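PDB 2QMA: diaminobutyrate-pyruvate transaminase and L-2,4-diaminobutyrate decarboxylase from Vibrio parahaemolyticus, which probably uses pyridoxal 5'-phosphate for transamination and carbon-carbon bond cleavage, the chain here being its C-terminal decarboxylase domain. Local coordinates for residues E17-K20 and K21-I24; G174-L177 and A178-I182; M382-N386 and V387-A391; L400-T403 and L404-D408; A444-L447 and E448-R452. All blocks are in the same frame, centred on the assembly; numbering follows the deposited sequence. Where two conformers were deposited one is given.

Interaction 1 of 5, residues E17-K20 and K21-I24; sequences EEWK and KHFI
Trp19 O is the acceptor at the centre of this local turn: His22 N donates to Trp19 O at 2.8 Å, with an N-H...O angle of 143°. The donor stands 46° out of the carbonyl plane, and the three-residue spacing, repeated where Phe23 N donates to Lys20 O at 3.2 Å, gives the i to i+3 pattern of a turn. Two aromatic side chains approach the same carbonyl. The edge of the Phe23 ring, near the ring plane, reaches it with CD2 3.6 Å from Trp19 O, and His22 CG also lies 3.6 Å from Trp19 O. His22, whose CG is anti to its own carbonyl carbon (chi1 -56°), keeps its imidazole back along the turn, where one face lies against Glu18 O, and His22 CD2 comes within 4.4 Å of Trp19 CD1. Lys21 runs its aliphatic chain past Glu18 O. Beside the turn, Lys20 extends to Glu17, and its NZ meets Glu17 OE2 at 2.7 Å on the syn side in a salt bridge. The second subunit covers the aromatic side: its Leu112 packs on His22 and Phe23, and its Tyr328 meets the Phe23 ring edge-to-face. The contact is therefore two-sided in character, with an ion pair among the more accessible residues, while the buried Trp19 and Phe23 pack against the second subunit, consistent with a turn that belongs to the dimer interface.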
loop_
_atom_site.group_PDB
_atom_site.type_symbol
_atom_site.label_atom_id
_atom_site.label_comp_id
_atom_site.label_asym_id
_atom_site.label_seq_id
_atom_site.Cartn_x
_atom_site.Cartn_y
_atom_site.Cartn_z
ATOM N N GLU A 17 -2.347 -31.218 11.672
ATOM C CA GLU A 17 -3.382 -31.659 10.746
ATOM C C GLU A 17 -4.620 -30.760 10.795
ATOM O O GLU A 17 -5.251 -30.516 9.756
ATOM C CB GLU A 17 -3.737 -33.140 10.968
ATOM C CG GLU A 17 -2.589 -34.120 10.639
ATOM C CD GLU A 17 -2.258 -34.185 9.149
ATOM O OE1 GLU A 17 -3.148 -34.554 8.337
ATOM O OE2 GLU A 17 -1.100 -33.879 8.788
ATOM N N GLU A 18 -4.968 -30.255 11.979
ATOM C CA GLU A 18 -6.102 -29.315 12.060
ATOM C C GLU A 18 -5.738 -27.900 11.572
ATOM O O GLU A 18 -6.591 -27.164 11.065
ATOM C CB GLU A 18 -6.778 -29.315 13.442
ATOM C CG GLU A 18 -6.309 -28.283 14.452
ATOM C CD GLU A 18 -7.021 -28.399 15.813
ATOM O OE1 GLU A 18 -6.522 -27.811 16.805
ATOM O OE2 GLU A 18 -8.078 -29.055 15.892
ATOM N N TRP A 19 -4.472 -27.523 11.724
ATOM C CA TRP A 19 -3.997 -26.246 11.154
ATOM C C TRP A 19 -4.021 -26.276 9.627
ATOM O O TRP A 19 -4.220 -25.242 8.971
ATOM C CB TRP A 19 -2.590 -25.927 11.642
ATOM C CG TRP A 19 -2.477 -25.657 13.121
ATOM C CD1 TRP A 19 -3.487 -25.306 13.976
ATOM C CD2 TRP A 19 -1.266 -25.658 13.905
ATOM N NE1 TRP A 19 -2.980 -25.111 15.244
ATOM C CE2 TRP A 19 -1.627 -25.327 15.230
ATOM C CE3 TRP A 19 0.078 -25.934 13.619
ATOM C CZ2 TRP A 19 -0.683 -25.241 16.263
ATOM C CZ3 TRP A 19 1.006 -25.881 14.647
ATOM C CH2 TRP A 19 0.620 -25.539 15.956
ATOM N N LYS A 20 -3.814 -27.462 9.061
ATOM C CA LYS A 20 -3.767 -27.616 7.600
ATOM C C LYS A 20 -4.961 -26.967 6.890
ATOM O O LYS A 20 -4.815 -26.417 5.788
ATOM C CB LYS A 20 -3.628 -29.083 7.204
ATOM C CG LYS A 20 -2.178 -29.535 7.175
ATOM C CD LYS A 20 -2.063 -30.943 6.677
ATOM C CE LYS A 20 -0.613 -31.326 6.377
ATOM N NZ LYS A 20 -0.445 -32.826 6.359
ATOM N N LYS A 21 -6.118 -27.016 7.551
ATOM C CA LYS A 21 -7.376 -26.494 7.003
ATOM C C LYS A 21 -7.284 -24.992 6.730
ATOM O O LYS A 21 -7.906 -24.498 5.784
ATOM C CB LYS A 21 -8.535 -26.756 7.974
ATOM C CG LYS A 21 -8.834 -28.220 8.239
ATOM C CD LYS A 21 -9.949 -28.369 9.291
ATOM C CE LYS A 21 -10.302 -29.831 9.573
ATOM N NZ LYS A 21 -9.114 -30.730 9.722
ATOM N N HIS A 22 -6.502 -24.295 7.561
ATOM C CA HIS A 22 -6.296 -22.833 7.501
ATOM C C HIS A 22 -5.409 -22.313 6.346
ATOM O O HIS A 22 -5.302 -21.084 6.156
ATOM C CB HIS A 22 -5.722 -22.324 8.834
ATOM C CG HIS A 22 -6.557 -22.667 10.030
ATOM N ND1 HIS A 22 -7.928 -22.502 10.061
ATOM C CD2 HIS A 22 -6.211 -23.151 11.246
ATOM C CE1 HIS A 22 -8.389 -22.876 11.239
ATOM N NE2 HIS A 22 -7.365 -23.267 11.980
ATOM N N PHE A 23 -4.778 -23.220 5.592
ATOM C CA PHE A 23 -3.818 -22.843 4.533
ATOM C C PHE A 23 -4.065 -23.581 3.196
ATOM O O PHE A 23 -4.614 -24.669 3.165
ATOM C CB PHE A 23 -2.372 -23.133 4.971
ATOM C CG PHE A 23 -1.905 -22.323 6.163
ATOM C CD1 PHE A 23 -1.242 -21.114 5.982
ATOM C CD2 PHE A 23 -2.118 -22.784 7.458
ATOM C CE1 PHE A 23 -0.795 -20.359 7.091
ATOM C CE2 PHE A 23 -1.677 -22.052 8.558
ATOM C CZ PHE A 23 -1.025 -20.846 8.384
ATOM N N ILE A 24 -3.666 -22.963 2.087
ATOM C CA ILE A 24 -3.712 -23.643 0.795
ATOM C C ILE A 24 -2.469 -24.511 0.706
ATOM O O ILE A 24 -1.409 -24.107 1.187
ATOM C CB ILE A 24 -3.688 -22.610 -0.378
ATOM C CG1 ILE A 24 -4.759 -21.527 -0.185
ATOM C CG2 ILE A 24 -3.799 -23.316 -1.738
ATOM C CD1 ILE A 24 -4.420 -20.187 -0.973
#

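Interaction 2 of 5, residues G174-L177 and A178-I182; sequences GLML and ARDWI
Met176, present as selenomethionine, and Arg179 lie side by side and point the same way, one turn apart on helix 167-187 of the pyridoxal-dependent decarboxylase domain, which packs on strands 258-265 and 290-295 of the mixed sheet. Both side chains leave the backbone with CG anti to N (chi1 -166° for Met176, 175° for Arg179), and this shared start explains their parallel course. Met176 continues extended to its selenium; Arg179 bends at chi3 (72°), which turns the guanidinium back over the methionine. As a result Met176 CG sits over one guanidinium face, offset toward the rim, and approaches Arg179 NH2 to 3.4 Å. The edge of the same group is used by Asp180. Arg179 NE and NH2 both donate to Asp180 OD1, at 2.9 Å from NE, almost in the guanidinium plane, so this side-on grip limits rotation of the group. Further bonds tie it across the dimer interface: Arg179 NH1 to Met222 O of its own chain, and NH1 to Trp221 O and NH2 to Ser220 O, both of the second subunit. On another side of the helix, Trp181 meets Trp290 and His317 edge-to-face. Regular i to i+4 backbone bonds carry the turn, including Asp180 N to Met176 O at 3.1 Å. The shortest of them joins Trp181 N to Leu177 O at 2.8 Å, and Trp181 CB lies 3.1 Å from that same oxygen.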
loop_
_atom_site.group_PDB
_atom_site.type_symbol
_atom_site.label_atom_id
_atom_site.label_comp_id
_atom_site.label_asym_id
_atom_site.label_seq_id
_atom_site.Cartn_x
_atom_site.Cartn_y
_atom_site.Cartn_z
ATOM N N GLY A 174 7.718 11.544 -6.266
ATOM C CA GLY A 174 8.119 12.462 -7.351
ATOM C C GLY A 174 8.814 13.690 -6.760
ATOM O O GLY A 174 9.887 14.096 -7.221
ATOM N N LEU A 175 8.221 14.278 -5.733
ATOM C CA LEU A 175 8.784 15.482 -5.132
ATOM C C LEU A 175 10.019 15.220 -4.280
ATOM O O LEU A 175 10.905 16.076 -4.202
ATOM C CB LEU A 175 7.716 16.227 -4.323
ATOM C CG LEU A 175 6.579 16.804 -5.184
ATOM C CD1 LEU A 175 5.428 17.260 -4.294
ATOM C CD2 LEU A 175 7.027 17.959 -6.057
HETATM N N MSE A 176 10.079 14.070 -3.619
HETATM C CA MSE A 176 11.329 13.678 -2.946
HETATM C C MSE A 176 12.461 13.490 -3.965
HETATM O O MSE A 176 13.593 13.894 -3.717
HETATM C CB MSE A 176 11.198 12.364 -2.175
HETATM C CG MSE A 176 12.379 12.174 -1.229
HETATM SE SE MSE A 176 12.150 10.475 -0.358
HETATM C CE MSE A 176 10.472 10.985 0.405
ATOM N N LEU A 177 12.176 12.865 -5.107
ATOM C CA LEU A 177 13.232 12.757 -6.157
ATOM C C LEU A 177 13.692 14.154 -6.550
ATOM O O LEU A 177 14.887 14.405 -6.676
ATOM C CB LEU A 177 12.796 11.960 -7.395
ATOM C CG LEU A 177 12.588 10.468 -7.097
ATOM C CD1 LEU A 177 11.938 9.824 -8.334
ATOM C CD2 LEU A 177 13.893 9.793 -6.694
ATOM N N ALA A 178 12.739 15.067 -6.690
ATOM C CA ALA A 178 13.073 16.462 -7.072
ATOM C C ALA A 178 13.969 17.117 -6.023
ATOM O O ALA A 178 14.895 17.809 -6.372
ATOM C CB ALA A 178 11.804 17.275 -7.283
ATOM N N ARG A 179 13.639 16.885 -4.759
ATOM C CA ARG A 179 14.374 17.419 -3.623
ATOM C C ARG A 179 15.846 16.960 -3.701
ATOM O O ARG A 179 16.741 17.789 -3.672
ATOM C CB ARG A 179 13.694 17.001 -2.295
ATOM C CG ARG A 179 14.500 17.444 -1.055
ATOM C CD ARG A 179 14.104 16.559 0.175
ATOM N NE ARG A 179 14.615 15.176 0.081
ATOM C CZ ARG A 179 14.445 14.227 1.005
ATOM N NH1 ARG A 179 13.783 14.493 2.152
ATOM N NH2 ARG A 179 14.971 13.002 0.824
ATOM N N ASP A 180 16.088 15.665 -3.880
ATOM C CA ASP A 180 17.452 15.134 -3.931
ATOM C C ASP A 180 18.131 15.598 -5.235
ATOM O O ASP A 180 19.353 15.859 -5.271
ATOM C CB ASP A 180 17.402 13.608 -3.861
ATOM C CG ASP A 180 17.054 13.082 -2.473
ATOM O OD1 ASP A 180 16.438 13.797 -1.631
ATOM O OD2 ASP A 180 17.362 11.923 -2.235
ATOM N N TRP A 181 17.346 15.707 -6.305
ATOM C CA TRP A 181 17.878 16.082 -7.635
ATOM C C TRP A 181 18.490 17.500 -7.550
ATOM O O TRP A 181 19.608 17.753 -8.054
ATOM C CB TRP A 181 16.744 15.969 -8.681
ATOM C CG TRP A 181 16.980 16.560 -10.043
ATOM C CD1 TRP A 181 17.543 15.967 -11.121
ATOM C CD2 TRP A 181 16.600 17.866 -10.443
ATOM N NE1 TRP A 181 17.548 16.836 -12.193
ATOM C CE2 TRP A 181 16.965 18.014 -11.797
ATOM C CE3 TRP A 181 15.961 18.927 -9.783
ATOM C CZ2 TRP A 181 16.705 19.192 -12.523
ATOM C CZ3 TRP A 181 15.718 20.101 -10.495
ATOM C CH2 TRP A 181 16.117 20.225 -11.852
ATOM N N ILE A 182 17.775 18.413 -6.894
ATOM C CA ILE A 182 18.221 19.800 -6.916
ATOM C C ILE A 182 19.465 19.958 -6.029
ATOM O O ILE A 182 20.355 20.708 -6.428
ATOM C CB ILE A 182 17.144 20.812 -6.455
ATOM C CG1 ILE A 182 17.570 22.263 -6.831
ATOM C CG2 ILE A 182 16.870 20.724 -4.958
ATOM C CD1 ILE A 182 17.774 22.506 -8.335
#

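Interaction 3 of 5, residues M382-N386 and V387-A391; sequences MTMQN and VGPKA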
loop_
_atom_site.group_PDB
_atom_site.type_symbol
_atom_site.label_atom_id
_atom_site.label_comp_id
_atom_site.label_asym_id
_atom_site.label_seq_id
_atom_site.Cartn_x
_atom_site.Cartn_y
_atom_site.Cartn_z
HETATM N N MSE A 382 -4.015 -7.536 -16.576
HETATM C CA MSE A 382 -5.244 -8.252 -16.979
HETATM C C MSE A 382 -6.279 -7.336 -17.628
HETATM O O MSE A 382 -6.861 -7.687 -18.667
HETATM C CB MSE A 382 -5.856 -9.021 -15.800
HETATM C CG MSE A 382 -4.866 -10.045 -15.248
HETATM SE SE MSE A 382 -5.567 -11.323 -13.985
HETATM C CE MSE A 382 -7.179 -11.839 -14.952
ATOM N N THR A 383 -6.475 -6.158 -17.044
ATOM C CA THR A 383 -7.421 -5.176 -17.568
ATOM C C THR A 383 -7.134 -4.790 -19.038
ATOM O O THR A 383 -8.083 -4.724 -19.872
ATOM C CB THR A 383 -7.462 -3.925 -16.663
ATOM O OG1 THR A 383 -8.255 -4.196 -15.488
ATOM C CG2 THR A 383 -8.029 -2.737 -17.420
HETATM N N MSE A 384 -5.856 -4.567 -19.373
HETATM C CA MSE A 384 -5.497 -4.167 -20.760
HETATM C C MSE A 384 -5.610 -5.294 -21.803
HETATM O O MSE A 384 -5.730 -5.030 -23.015
HETATM C CB MSE A 384 -4.122 -3.498 -20.811
HETATM C CG MSE A 384 -4.074 -2.176 -20.004
HETATM SE SE MSE A 384 -5.544 -0.942 -20.331
HETATM C CE MSE A 384 -6.746 -1.470 -18.980
ATOM N N GLN A 385 -5.517 -6.532 -21.336
ATOM C CA GLN A 385 -5.758 -7.694 -22.199
ATOM C C GLN A 385 -7.230 -7.932 -22.501
ATOM O O GLN A 385 -7.568 -8.463 -23.581
ATOM C CB GLN A 385 -5.170 -8.957 -21.594
ATOM C CG GLN A 385 -3.655 -9.019 -21.607
ATOM C CD GLN A 385 -3.219 -10.292 -20.922
ATOM O OE1 GLN A 385 -3.384 -11.381 -21.470
ATOM N NE2 GLN A 385 -2.736 -10.171 -19.687
ATOM N N ASN A 386 -8.073 -7.547 -21.546
ATOM C CA ASN A 386 -9.498 -7.866 -21.494
ATOM C C ASN A 386 -10.361 -6.701 -22.044
ATOM O O ASN A 386 -10.871 -6.756 -23.167
ATOM C CB ASN A 386 -9.864 -8.238 -20.043
ATOM C CG ASN A 386 -11.365 -8.404 -19.807
ATOM O OD1 ASN A 386 -11.893 -7.957 -18.771
ATOM N ND2 ASN A 386 -12.065 -9.057 -20.760
ATOM N N VAL A 387 -10.484 -5.648 -21.253
ATOM C CA VAL A 387 -11.128 -4.392 -21.672
ATOM C C VAL A 387 -10.313 -3.660 -22.762
ATOM O O VAL A 387 -10.862 -3.292 -23.815
ATOM C CB VAL A 387 -11.395 -3.498 -20.426
ATOM C CG1 VAL A 387 -12.012 -2.155 -20.803
ATOM C CG2 VAL A 387 -12.277 -4.281 -19.409
ATOM N N GLY A 388 -9.012 -3.471 -22.507
ATOM C CA GLY A 388 -8.124 -2.778 -23.428
ATOM C C GLY A 388 -8.232 -1.261 -23.428
ATOM O O GLY A 388 -9.244 -0.698 -23.011
ATOM N N PRO A 389 -7.180 -0.581 -23.907
ATOM C CA PRO A 389 -7.058 0.885 -23.752
ATOM C C PRO A 389 -8.104 1.655 -24.556
ATOM O O PRO A 389 -8.606 2.682 -24.077
ATOM C CB PRO A 389 -5.656 1.187 -24.264
ATOM C CG PRO A 389 -5.120 -0.048 -24.873
ATOM C CD PRO A 389 -6.039 -1.172 -24.637
ATOM N N LYS A 390 -8.422 1.174 -25.763
ATOM C CA LYS A 390 -9.381 1.869 -26.623
ATOM C C LYS A 390 -10.764 1.922 -25.948
ATOM O O LYS A 390 -11.400 2.964 -25.937
ATOM C CB LYS A 390 -9.485 1.201 -27.994
ATOM C CG LYS A 390 -10.260 2.024 -29.024
ATOM C CD LYS A 390 -9.729 3.441 -29.077
ATOM C CE LYS A 390 -10.284 4.221 -30.273
ATOM N NZ LYS A 390 -11.778 4.433 -30.191
ATOM N N ALA A 391 -11.205 0.790 -25.378
ATOM C CA ALA A 391 -12.512 0.738 -24.692
ATOM C C ALA A 391 -12.529 1.705 -23.515
ATOM O O ALA A 391 -13.519 2.413 -23.304
ATOM C CB ALA A 391 -12.870 -0.680 -24.241
#
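Thr383 O receives Gly388 N at 3.1 Å, an i to i+5 bond with an N-H...O angle of 172° and the donor in the carbonyl plane on a lone pair. Asn386 N also donates to this oxygen, at 3.3 Å, so one carbonyl serves both the last turn of helix 377-386 and the residue that leaves it. Gly388 CA adds a C-H...O contact to Met384 O at 3.3 Å. Met384, a selenomethionine, folds over the bend: turns at chi2 (-48°) and chi3 double its chain back, bringing SE to 3.9 Å from Pro389 N and 4.3 Å from Pro389 CD. Val387 lies beside the Thr383 carbonyl, its CB 3.6 Å from Thr383 O and its CG2 3.8 Å from Asn386 OD1.

What positions this first shell is the backbone of Gly388. Its phi of 78° is positive, a backbone region that residues with a side chain enter reluctantly, and it lets the chain leave one helix while the same residue takes the N-cap position of helix 389-411, with Pro389 as the first helical residue. Farther out, Trp148 of helix 136-152 packs on Met384 and Pro389, and Thr383 OG1 is hydrogen-bonded to Gln329. Gln385 NE2 bonds to Phe381 O of its own chain. The chemistry implies a break between two helices held by a shared backbone oxygen and joined to the dimer partner by side-chain amides, Gln385 OE1 pairing with Lys76 NZ and Asn386 ND2 with Ala78 O, both of the second subunit.

Interaction 4 of 5, residues L400-T403 and L404-D408; sequences LAQT and LEVAD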
loop_
_atom_site.group_PDB
_atom_site.type_symbol
_atom_site.label_atom_id
_atom_site.label_comp_id
_atom_site.label_asym_id
_atom_site.label_seq_id
_atom_site.Cartn_x
_atom_site.Cartn_y
_atom_site.Cartn_z
ATOM N N LEU A 400 -16.949 12.553 -20.485
ATOM C CA LEU A 400 -16.791 13.991 -20.708
ATOM C C LEU A 400 -18.027 14.557 -21.380
ATOM O O LEU A 400 -18.534 15.639 -21.001
ATOM C CB LEU A 400 -15.537 14.295 -21.558
ATOM C CG LEU A 400 -14.264 14.517 -20.696
ATOM C CD1 LEU A 400 -13.961 13.325 -19.819
ATOM C CD2 LEU A 400 -13.006 14.896 -21.549
ATOM N N ALA A 401 -18.565 13.816 -22.341
ATOM C CA ALA A 401 -19.797 14.280 -22.990
ATOM C C ALA A 401 -20.963 14.313 -22.013
ATOM O O ALA A 401 -21.765 15.254 -22.053
ATOM C CB ALA A 401 -20.161 13.413 -24.206
ATOM N N GLN A 402 -21.104 13.260 -21.205
ATOM C CA GLN A 402 -22.245 13.151 -20.279
ATOM C C GLN A 402 -22.200 14.220 -19.198
ATOM O O GLN A 402 -23.230 14.758 -18.790
ATOM C CB GLN A 402 -22.263 11.781 -19.617
ATOM C CG GLN A 402 -23.353 11.599 -18.603
ATOM C CD GLN A 402 -23.519 10.160 -18.284
ATOM O OE1 GLN A 402 -22.764 9.617 -17.475
ATOM N NE2 GLN A 402 -24.517 9.506 -18.919
ATOM N N THR A 403 -20.999 14.510 -18.717
ATOM C CA THR A 403 -20.825 15.559 -17.732
ATOM C C THR A 403 -21.366 16.891 -18.275
ATOM O O THR A 403 -21.989 17.636 -17.522
ATOM C CB THR A 403 -19.324 15.663 -17.307
ATOM O OG1 THR A 403 -18.904 14.393 -16.788
ATOM C CG2 THR A 403 -19.116 16.751 -16.280
ATOM N N LEU A 404 -21.117 17.190 -19.562
ATOM C CA LEU A 404 -21.597 18.429 -20.165
ATOM C C LEU A 404 -23.126 18.404 -20.230
ATOM O O LEU A 404 -23.815 19.424 -20.011
ATOM C CB LEU A 404 -20.996 18.623 -21.559
ATOM C CG LEU A 404 -19.462 18.764 -21.518
ATOM C CD1 LEU A 404 -18.879 18.727 -22.914
ATOM C CD2 LEU A 404 -19.050 20.045 -20.785
ATOM N N GLU A 405 -23.653 17.223 -20.524
ATOM C CA GLU A 405 -25.105 17.032 -20.585
ATOM C C GLU A 405 -25.802 17.223 -19.231
ATOM O O GLU A 405 -26.887 17.818 -19.168
ATOM C CB GLU A 405 -25.407 15.648 -21.147
ATOM C CG GLU A 405 -25.147 15.543 -22.649
ATOM C CD GLU A 405 -25.423 14.150 -23.182
ATOM O OE1 GLU A 405 -25.682 13.205 -22.389
ATOM O OE2 GLU A 405 -25.370 14.005 -24.413
ATOM N N VAL A 406 -25.190 16.701 -18.168
ATOM C CA VAL A 406 -25.686 16.878 -16.792
ATOM C C VAL A 406 -25.607 18.343 -16.363
ATOM O O VAL A 406 -26.561 18.855 -15.808
ATOM C CB VAL A 406 -24.981 15.939 -15.791
ATOM C CG1 VAL A 406 -25.363 16.262 -14.285
ATOM C CG2 VAL A 406 -25.287 14.483 -16.164
ATOM N N ALA A 407 -24.481 19.010 -16.647
ATOM C CA ALA A 407 -24.375 20.452 -16.398
ATOM C C ALA A 407 -25.521 21.183 -17.083
ATOM O O ALA A 407 -26.178 21.997 -16.444
ATOM C CB ALA A 407 -23.015 21.018 -16.822
ATOM N N ASP A 408 -25.810 20.853 -18.346
ATOM C CA ASP A 408 -26.933 21.476 -19.077
ATOM C C ASP A 408 -28.280 21.221 -18.416
ATOM O O ASP A 408 -29.132 22.106 -18.345
ATOM C CB ASP A 408 -26.990 20.980 -20.526
ATOM C CG ASP A 408 -25.987 21.678 -21.416
ATOM O OD1 ASP A 408 -25.498 22.767 -21.031
ATOM O OD2 ASP A 408 -25.693 21.137 -22.501
HETATM O O HOH W 1 -26.602 10.391 -20.639
#
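Val406 N donates to Gln402 O at 2.8 Å. Its neighbours follow the same four-residue spacing: Ala407 N reaches Thr403 O at 3.0 Å and Glu405 N reaches Ala401 O at 3.1 Å, while the bond from Leu404 N to Leu400 O, at 3.3 Å, is weak. The main-chain amides of Leu404 to Ala407 thus each have an acceptor one turn back. Such i to i+4 bonding marks a continuous alpha-helix, here within helix 389-411 of the decarboxylase domain. Most side-chain polar groups find partners outside the two segments. In Gln402, whose CG is anti to its N, the extended chain (chi1 177°) carries NE2 to Leu477 O, and the same NE2 donates at 2.8 Å to a water. That water makes only a weak bond to Glu405 OE1, at 3.4 Å, a loose bridge between two side chains three residues apart. Thr403 OG1 is satisfied by the preceding turn, through Leu399 O, and Asp408 OD1 by a salt bridge to Arg411. Apolar atoms gather round the same carbonyls: Leu404 CG lies 3.3 Å from Leu400 O, and Val406 CG2 lies 3.3 Å from Gln402 O. Phe482 of helix 479-495 packs on both Gln402 and Val406, and Pro422 of a loop touches Thr403 and Ala407.

Interaction 5 of 5, residues A444-L447 and E448-R452; sequences ALRL and EALTR
Leu447 O is gripped twice by Thr451: the backbone N donates to it at 2.9 Å, and the hydroxyl OG1 donates at 3.0 Å from 35° above the carbonyl plane. The hydroxyl gets there because chi1 of Thr451 is 53°, which sets OG1 between its own N and carbonyl carbon and turns it back over the preceding turn. One turn along from Glu448, the side of the Arg452 guanidinium, through NE and NH2, meets the single oxygen Glu448 OE1, with the NE bond 2.9 Å long and on the anti lone pair. Glu448 N in turn donates to Ala444 O at 2.9 Å, and Ala449 N to Leu445 O. These i to i+4 bonds belong to helix 438-452, which packs on strand 465-471 of the antiparallel sheet and on helix 479-495. Arg446 and Leu450 run alongside each other in the same direction, and Arg446 NH2 comes to 3.6 Å from Leu450 CD2, obliquely to the guanidinium. The charge of Arg446 has weaker partners outside: a weak hydrogen bond from NE to Leu457 O, and long, weak ion pairs with Glu459 and with Asp133 of the second subunit. Leu447 crosses Thr451 at an angle, CD1 meeting CG2 at 3.9 Å, while Leu445 and Ala449 face helix 479-495 through Ile489 and Leu492.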
loop_
_atom_site.group_PDB
_atom_site.type_symbol
_atom_site.label_atom_id
_atom_site.label_comp_id
_atom_site.label_asym_id
_atom_site.label_seq_id
_atom_site.Cartn_x
_atom_site.Cartn_y
_atom_site.Cartn_z
ATOM N N ALA A 444 -26.928 20.684 4.838
ATOM C CA ALA A 444 -27.816 19.776 5.512
ATOM C C ALA A 444 -28.267 18.674 4.534
ATOM O O ALA A 444 -28.256 17.496 4.884
ATOM C CB ALA A 444 -28.990 20.529 6.105
ATOM N N LEU A 445 -28.589 19.041 3.292
ATOM C CA LEU A 445 -29.047 18.014 2.377
ATOM C C LEU A 445 -27.937 17.015 2.014
ATOM O O LEU A 445 -28.212 15.820 1.892
ATOM C CB LEU A 445 -29.775 18.593 1.160
ATOM C CG LEU A 445 -29.105 19.031 -0.113
ATOM C CD1 LEU A 445 -28.653 17.790 -0.912
ATOM C CD2 LEU A 445 -30.118 19.872 -0.897
ATOM N N ARG A 446 -26.693 17.477 1.919
ATOM C CA ARG A 446 -25.614 16.537 1.666
ATOM C C ARG A 446 -25.457 15.475 2.765
ATOM O O ARG A 446 -25.368 14.286 2.468
ATOM C CB ARG A 446 -24.286 17.228 1.402
ATOM C CG ARG A 446 -23.276 16.227 0.929
ATOM C CD ARG A 446 -22.055 16.398 1.707
ATOM N NE ARG A 446 -21.373 15.170 2.086
ATOM C CZ ARG A 446 -21.006 14.907 3.334
ATOM N NH1 ARG A 446 -21.283 15.769 4.309
ATOM N NH2 ARG A 446 -20.366 13.785 3.607
ATOM N N LEU A 447 -25.417 15.911 4.025
ATOM C CA LEU A 447 -25.286 14.982 5.142
ATOM C C LEU A 447 -26.520 14.064 5.309
ATOM O O LEU A 447 -26.391 12.858 5.545
ATOM C CB LEU A 447 -25.004 15.755 6.428
ATOM C CG LEU A 447 -25.049 14.909 7.709
ATOM C CD1 LEU A 447 -23.896 13.905 7.644
ATOM C CD2 LEU A 447 -24.951 15.784 8.974
ATOM N N GLU A 448 -27.715 14.634 5.174
ATOM C CA GLU A 448 -28.953 13.844 5.202
ATOM C C GLU A 448 -29.055 12.805 4.081
ATOM O O GLU A 448 -29.468 11.678 4.324
ATOM C CB GLU A 448 -30.174 14.770 5.153
ATOM C CG GLU A 448 -30.426 15.443 6.463
ATOM C CD GLU A 448 -30.405 14.432 7.574
ATOM O OE1 GLU A 448 -31.251 13.501 7.536
ATOM O OE2 GLU A 448 -29.516 14.546 8.450
ATOM N N ALA A 449 -28.669 13.175 2.860
ATOM C CA ALA A 449 -28.671 12.210 1.768
ATOM C C ALA A 449 -27.722 11.041 2.086
ATOM O O ALA A 449 -28.063 9.873 1.857
ATOM C CB ALA A 449 -28.305 12.882 0.425
ATOM N N LEU A 450 -26.557 11.358 2.655
ATOM C CA LEU A 450 -25.595 10.321 3.070
ATOM C C LEU A 450 -26.140 9.387 4.188
ATOM O O LEU A 450 -26.138 8.152 4.059
ATOM C CB LEU A 450 -24.280 10.981 3.530
ATOM C CG LEU A 450 -23.270 10.049 4.220
ATOM C CD1 LEU A 450 -22.853 8.980 3.289
ATOM C CD2 LEU A 450 -22.053 10.825 4.653
ATOM N N THR A 451 -26.591 9.980 5.284
ATOM C CA THR A 451 -27.029 9.179 6.444
ATOM C C THR A 451 -28.345 8.403 6.234
ATOM O O THR A 451 -28.581 7.358 6.860
ATOM C CB THR A 451 -27.027 9.995 7.773
ATOM O OG1 THR A 451 -27.788 11.203 7.633
ATOM C CG2 THR A 451 -25.596 10.375 8.143
ATOM N N ARG A 452 -29.191 8.883 5.333
ATOM C CA ARG A 452 -30.353 8.079 4.937
ATOM C C ARG A 452 -29.982 7.044 3.868
ATOM O O ARG A 452 -30.726 6.113 3.624
ATOM C CB ARG A 452 -31.482 8.965 4.468
ATOM C CG ARG A 452 -31.926 9.855 5.577
ATOM C CD ARG A 452 -33.025 10.738 5.144
ATOM N NE ARG A 452 -33.091 11.907 6.014
ATOM C CZ ARG A 452 -34.104 12.759 5.999
ATOM N NH1 ARG A 452 -35.109 12.568 5.146
ATOM N NH2 ARG A 452 -34.101 13.801 6.814
#

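Along the chain the five contacts follow in series, each closing before the next opens. Interactions 3 and 4 share helix 389-411, one at its start and the other farther along; their centres are 25 Å apart and their nearest atoms about 11 Å. Interaction 2 lies on helix 167-187 beside the mixed sheet, and interaction 5 on helix 438-452 beside the antiparallel sheet, 42 Å between centres on opposite sides of the chain's centre. Interaction 1, 54 Å from interaction 4 between centres, sits at the N-terminal periphery. Interactions 1, 2, 3 and 5 all touch the second subunit, so the dimer interface draws on widely separated parts of the chain.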